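Local coordinates for protein putative oxidoreductase (Thermus thermophilus, PDB 2ISM) that is a putative oxidoreductase of a dehydrogenase family, folds as a six-bladed beta-propeller and carries a bound calcium ion, at residues Ala129-His135 / Gly153-Glu157; Thr213-Phe217 / Arg299-Arg303. Numbering follows the deposited sequence.

Both contacts lie within one six-bladed beta-propeller. Their centres lie about 30 Å apart, and their nearest atoms about 14 Å. Interaction 1 is loop on loop: the crossing from strand 117-127 to strand 140-142 meets a loop within the next blade. Interaction 2 joins two consecutive blades, 208-264 and 270-312, through the turn and start of strand 216-220 and the tip of the hairpin of strands 289-298 and 301-312. Each is partly buried. In interaction 1 the buried part holds His-135, Glu-154 and Val-155, while the salt bridge lies nearer the surface. In interaction 2 a buried glutamate binds backbone and indole NH groups, and an exposed arginine lies alongside.

Interaction 1 (Ala129-His135 / Gly153-Glu157); sequences ARPHGLH and GEVYE
His-135 ND1 donates a short, well-aligned hydrogen bond to Glu-154 OE2 (2.7 Å, 159°), a His-carboxylate pair. Glu-154 CA-to-CB points away; chi1 33° and chi2 p bring the carboxylate back. The same OE2 accepts from Tyr-156 N (2.9 Å). Val-155 N donates to His-135 O (3.0 Å), their CA atoms 4.4 Å apart. Arg-130 NE forms a salt bridge with Glu-157 OE2 (2.8 Å) whose N-H geometry is weak. Water 1 links Arg-130 NH2, weakly, to Glu-157 OE1, 2.6 Å from each. His-132 NE2 makes a weak hydrogen bond to Val-155 O (3.1 Å).

The contact joins a beta-propeller's inter-blade loop after strand 117-127 to a loop within the next blade, after strand 148-151. Arg-130 to Gly-133 is a type I turn, Glu-154 to Glu-157 a type I'. His-135 has positive phi and chi1 m. Its ring makes an offset stack with Tyr-156, chi1 -123° (centroids 4.7 Å, planes 29°).

Trp-245 binds the other oxygen of Glu-154. The carboxylate thus fixes the histidine ring and the turn together.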
loop_
_atom_site.group_PDB
_atom_site.type_symbol
_atom_site.label_atom_id
_atom_site.label_comp_id
_atom_site.label_asym_id
_atom_site.label_seq_id
_atom_site.Cartn_x
_atom_site.Cartn_y
_atom_site.Cartn_z
ATOM N N ALA B 129 -12.395 34.471 11.427
ATOM C CA ALA B 129 -13.430 34.150 10.455
ATOM C C ALA B 129 -13.996 35.501 10.032
ATOM O O ALA B 129 -13.987 36.446 10.816
ATOM C CB ALA B 129 -14.521 33.297 11.087
ATOM N N ARG B 130 -14.466 35.603 8.795
ATOM C CA ARG B 130 -15.044 36.853 8.306
ATOM C C ARG B 130 -16.362 36.545 7.604
ATOM O O ARG B 130 -16.604 35.409 7.205
ATOM C CB ARG B 130 -14.071 37.565 7.358
ATOM C CG ARG B 130 -12.873 38.211 8.069
ATOM C CD ARG B 130 -13.339 39.209 9.128
ATOM N NE ARG B 130 -12.241 39.798 9.891
ATOM C CZ ARG B 130 -12.404 40.484 11.023
ATOM N NH1 ARG B 130 -13.619 40.666 11.525
ATOM N NH2 ARG B 130 -11.353 40.996 11.652
ATOM N N PRO B 131 -17.239 37.552 7.461
ATOM C CA PRO B 131 -18.537 37.358 6.807
ATOM C C PRO B 131 -18.493 36.650 5.464
ATOM O O PRO B 131 -19.409 35.905 5.126
ATOM C CB PRO B 131 -19.074 38.781 6.690
ATOM C CG PRO B 131 -18.546 39.416 7.934
ATOM C CD PRO B 131 -17.108 38.939 7.941
ATOM N N HIS B 132 -17.432 36.879 4.696
ATOM C CA HIS B 132 -17.315 36.250 3.387
ATOM C C HIS B 132 -17.067 34.744 3.495
ATOM O O HIS B 132 -17.267 34.010 2.533
ATOM C CB HIS B 132 -16.212 36.933 2.562
ATOM C CG HIS B 132 -14.878 36.985 3.238
ATOM N ND1 HIS B 132 -14.228 38.171 3.514
ATOM C CD2 HIS B 132 -14.047 35.997 3.652
ATOM C CE1 HIS B 132 -13.055 37.912 4.063
ATOM N NE2 HIS B 132 -12.921 36.602 4.159
ATOM N N GLY B 133 -16.645 34.298 4.678
ATOM C CA GLY B 133 -16.397 32.882 4.914
ATOM C C GLY B 133 -15.233 32.258 4.160
ATOM O O GLY B 133 -15.108 31.030 4.109
ATOM N N LEU B 134 -14.373 33.086 3.584
ATOM C CA LEU B 134 -13.229 32.577 2.834
ATOM C C LEU B 134 -11.995 32.425 3.715
ATOM O O LEU B 134 -11.855 33.110 4.730
ATOM C CB LEU B 134 -12.909 33.511 1.668
ATOM C CG LEU B 134 -14.080 33.863 0.742
ATOM C CD1 LEU B 134 -13.586 34.789 -0.361
ATOM C CD2 LEU B 134 -14.676 32.600 0.150
ATOM N N HIS B 135 -11.109 31.520 3.313
ATOM C CA HIS B 135 -9.862 31.255 4.024
ATOM C C HIS B 135 -10.025 30.970 5.511
ATOM O O HIS B 135 -9.472 31.680 6.358
ATOM C CB HIS B 135 -8.878 32.414 3.833
ATOM C CG HIS B 135 -8.463 32.627 2.408
ATOM N ND1 HIS B 135 -7.444 33.487 2.052
ATOM C CD2 HIS B 135 -8.945 32.116 1.250
ATOM C CE1 HIS B 135 -7.319 33.496 0.737
ATOM N NE2 HIS B 135 -8.217 32.673 0.225
ATOM N N GLY B 153 -6.858 29.615 8.276
ATOM C CA GLY B 153 -6.620 30.514 7.160
ATOM C C GLY B 153 -6.494 31.932 7.674
ATOM O O GLY B 153 -6.814 32.190 8.837
ATOM N N GLU B 154 -6.019 32.850 6.836
ATOM C CA GLU B 154 -5.884 34.240 7.267
ATOM C C GLU B 154 -7.075 35.101 6.847
ATOM O O GLU B 154 -6.970 36.321 6.747
ATOM C CB GLU B 154 -4.560 34.855 6.768
ATOM C CG GLU B 154 -4.052 34.366 5.417
ATOM C CD GLU B 154 -4.905 34.823 4.246
ATOM O OE1 GLU B 154 -4.359 35.503 3.351
ATOM O OE2 GLU B 154 -6.113 34.501 4.216
ATOM N N VAL B 155 -8.209 34.439 6.625
ATOM C CA VAL B 155 -9.470 35.081 6.250
ATOM C C VAL B 155 -9.378 36.249 5.270
ATOM O O VAL B 155 -10.121 37.223 5.382
ATOM C CB VAL B 155 -10.244 35.538 7.512
ATOM C CG1 VAL B 155 -10.463 34.345 8.428
ATOM C CG2 VAL B 155 -9.479 36.647 8.246
ATOM N N TYR B 156 -8.480 36.128 4.298
ATOM C CA TYR B 156 -8.273 37.151 3.275
ATOM C C TYR B 156 -7.688 38.461 3.805
ATOM O O TYR B 156 -7.833 39.517 3.191
ATOM C CB TYR B 156 -9.575 37.431 2.515
ATOM C CG TYR B 156 -9.436 37.232 1.022
ATOM C CD1 TYR B 156 -9.780 36.023 0.420
ATOM C CD2 TYR B 156 -8.915 38.243 0.216
ATOM C CE1 TYR B 156 -9.606 35.827 -0.954
ATOM C CE2 TYR B 156 -8.735 38.058 -1.151
ATOM C CZ TYR B 156 -9.082 36.853 -1.730
ATOM O OH TYR B 156 -8.907 36.684 -3.086
ATOM N N GLU B 157 -7.038 38.378 4.959
ATOM C CA GLU B 157 -6.365 39.519 5.574
ATOM C C GLU B 157 -4.958 38.956 5.733
ATOM O O GLU B 157 -4.526 38.583 6.821
ATOM C CB GLU B 157 -7.017 39.861 6.919
ATOM C CG GLU B 157 -8.349 40.608 6.758
ATOM C CD GLU B 157 -9.179 40.678 8.035
ATOM O OE1 GLU B 157 -8.592 40.802 9.131
ATOM O OE2 GLU B 157 -10.424 40.623 7.938
HETATM O O HOH W 1 -9.498 39.285 11.097
#

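Interaction 2 (Thr213-Phe217 / Arg299-Arg303); sequences TGELF and RGRWR
This contact joins neighbouring blades of the six-bladed beta-propeller. Segment 213-217 is a turn and the first two residues of strand 216-220. Segment 299-303 runs from the tip of the hairpin of strands 289-298 and 301-312 into the second of them. The CA atoms of Thr-213 and Arg-299 are the nearest pair, at 6.1 Å.

Thr-213 has chi1 p and forms an ST turn: its OG1 accepts from Glu-215 N at 3.2 Å. The same OG1 donates to Glu-215 OE1 at 2.7 Å. Gly-214 has positive phi, with no room for a CB. Glu-215 is m at chi1 and t at chi2, so its extended side chain reaches the hairpin. There its two oxygens divide the work. OE1 accepts from Trp-302 NE1 at 2.6 Å, and OE2 accepts from Gly-300 N at 2.7 Å. Gly-300 also has positive phi.

Arg-299 is t at chi1, chi2 and chi3. Its chain lies along the turn, with CG 3.5 Å from Glu-215 CD. One guanidinium face covers Glu-215 CG, and no salt bridge forms.

Trp-302 has chi1 m and chi2 103°, and CA-to-CB points toward the turn. Phe-217 has chi1 m. It sets its ring edge against the indole face in a T-shaped pair. The centroids of the Phe-217 ring and the Trp-302 five-membered ring are 5.7 Å apart, with planes at 64°, and Phe-217 CZ is 4.0 Å from Trp-302 CD1. His-210 also stacks on Trp-302, and Leu-236 packs beside both aromatic residues. At the solvent side, Arg-299 NE makes a weak hydrogen bond to Thr-213 O at 3.4 Å.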
loop_
_atom_site.group_PDB
_atom_site.type_symbol
_atom_site.label_atom_id
_atom_site.label_comp_id
_atom_site.label_asym_id
_atom_site.label_seq_id
_atom_site.Cartn_x
_atom_site.Cartn_y
_atom_site.Cartn_z
ATOM N N THR B 213 9.663 8.853 9.217
ATOM C CA THR B 213 10.321 9.928 9.949
ATOM C C THR B 213 9.480 10.661 10.988
ATOM O O THR B 213 10.024 11.250 11.923
ATOM C CB THR B 213 10.863 10.976 8.975
ATOM O OG1 THR B 213 9.761 11.621 8.319
ATOM C CG2 THR B 213 11.756 10.314 7.925
ATOM N N GLY B 214 8.164 10.645 10.821
ATOM C CA GLY B 214 7.305 11.341 11.764
ATOM C C GLY B 214 7.197 12.816 11.421
ATOM O O GLY B 214 6.573 13.593 12.145
ATOM N N GLU B 215 7.812 13.207 10.309
ATOM C CA GLU B 215 7.781 14.597 9.857
ATOM C C GLU B 215 6.382 14.991 9.395
ATOM O O GLU B 215 5.675 14.189 8.784
ATOM C CB GLU B 215 8.753 14.793 8.694
ATOM C CG GLU B 215 10.221 14.709 9.065
ATOM C CD GLU B 215 11.107 14.660 7.838
ATOM O OE1 GLU B 215 11.018 13.661 7.093
ATOM O OE2 GLU B 215 11.879 15.616 7.613
ATOM N N LEU B 216 5.999 16.235 9.674
ATOM C CA LEU B 216 4.685 16.743 9.287
ATOM C C LEU B 216 4.716 17.440 7.932
ATOM O O LEU B 216 5.581 18.269 7.667
ATOM C CB LEU B 216 4.161 17.725 10.337
ATOM C CG LEU B 216 2.872 18.474 9.969
ATOM C CD1 LEU B 216 1.740 17.475 9.776
ATOM C CD2 LEU B 216 2.525 19.476 11.062
ATOM N N PHE B 217 3.769 17.080 7.077
ATOM C CA PHE B 217 3.646 17.668 5.753
ATOM C C PHE B 217 2.277 18.322 5.687
ATOM O O PHE B 217 1.316 17.812 6.261
ATOM C CB PHE B 217 3.748 16.589 4.677
ATOM C CG PHE B 217 5.126 16.031 4.517
ATOM C CD1 PHE B 217 5.913 16.394 3.429
ATOM C CD2 PHE B 217 5.648 15.160 5.465
ATOM C CE1 PHE B 217 7.209 15.895 3.287
ATOM C CE2 PHE B 217 6.941 14.656 5.334
ATOM C CZ PHE B 217 7.722 15.025 4.242
ATOM N N ARG B 299 15.076 12.263 6.232
ATOM C CA ARG B 299 14.559 13.253 7.168
ATOM C C ARG B 299 15.266 14.595 6.990
ATOM O O ARG B 299 16.493 14.672 7.033
ATOM C CB ARG B 299 14.740 12.758 8.606
ATOM C CG ARG B 299 13.870 13.471 9.634
ATOM C CD ARG B 299 14.024 12.843 11.016
ATOM N NE ARG B 299 12.853 13.063 11.864
ATOM C CZ ARG B 299 12.444 14.252 12.296
ATOM N NH1 ARG B 299 13.112 15.351 11.967
ATOM N NH2 ARG B 299 11.359 14.345 13.056
ATOM N N GLY B 300 14.484 15.649 6.782
ATOM C CA GLY B 300 15.050 16.974 6.612
ATOM C C GLY B 300 15.613 17.260 5.232
ATOM O O GLY B 300 16.074 18.369 4.969
ATOM N N ARG B 301 15.576 16.268 4.348
ATOM C CA ARG B 301 16.098 16.430 2.992
ATOM C C ARG B 301 15.352 15.795 1.826
ATOM O O ARG B 301 15.912 14.981 1.090
ATOM C CB ARG B 301 17.555 15.957 2.932
ATOM C CG ARG B 301 18.546 16.900 3.595
ATOM C CD ARG B 301 19.138 17.879 2.591
ATOM N NE ARG B 301 20.088 17.224 1.693
ATOM C CZ ARG B 301 20.763 17.846 0.730
ATOM N NH1 ARG B 301 20.596 19.147 0.533
ATOM N NH2 ARG B 301 21.613 17.167 -0.030
ATOM N N TRP B 302 14.090 16.179 1.651
ATOM C CA TRP B 302 13.206 15.529 0.691
ATOM C C TRP B 302 13.033 16.357 -0.575
ATOM O O TRP B 302 13.194 17.577 -0.567
ATOM C CB TRP B 302 11.813 15.294 1.289
ATOM C CG TRP B 302 11.775 14.375 2.462
ATOM C CD1 TRP B 302 11.646 14.725 3.775
ATOM C CD2 TRP B 302 11.858 12.948 2.433
ATOM N NE1 TRP B 302 11.641 13.601 4.565
ATOM C CE2 TRP B 302 11.770 12.494 3.766
ATOM C CE3 TRP B 302 11.998 12.002 1.405
ATOM C CZ2 TRP B 302 11.817 11.139 4.105
ATOM C CZ3 TRP B 302 12.044 10.652 1.740
ATOM C CH2 TRP B 302 11.954 10.235 3.079
ATOM N N ARG B 303 12.703 15.676 -1.665
ATOM C CA ARG B 303 12.453 16.333 -2.936
ATOM C C ARG B 303 11.562 15.419 -3.757
ATOM O O ARG B 303 11.587 14.199 -3.590
ATOM C CB ARG B 303 13.763 16.630 -3.675
ATOM C CG ARG B 303 14.547 15.422 -4.160
ATOM C CD ARG B 303 15.905 15.882 -4.674
ATOM N NE ARG B 303 16.684 14.818 -5.301
ATOM C CZ ARG B 303 17.957 14.946 -5.664
ATOM N NH1 ARG B 303 18.594 16.093 -5.459
ATOM N NH2 ARG B 303 18.592 13.935 -6.239
#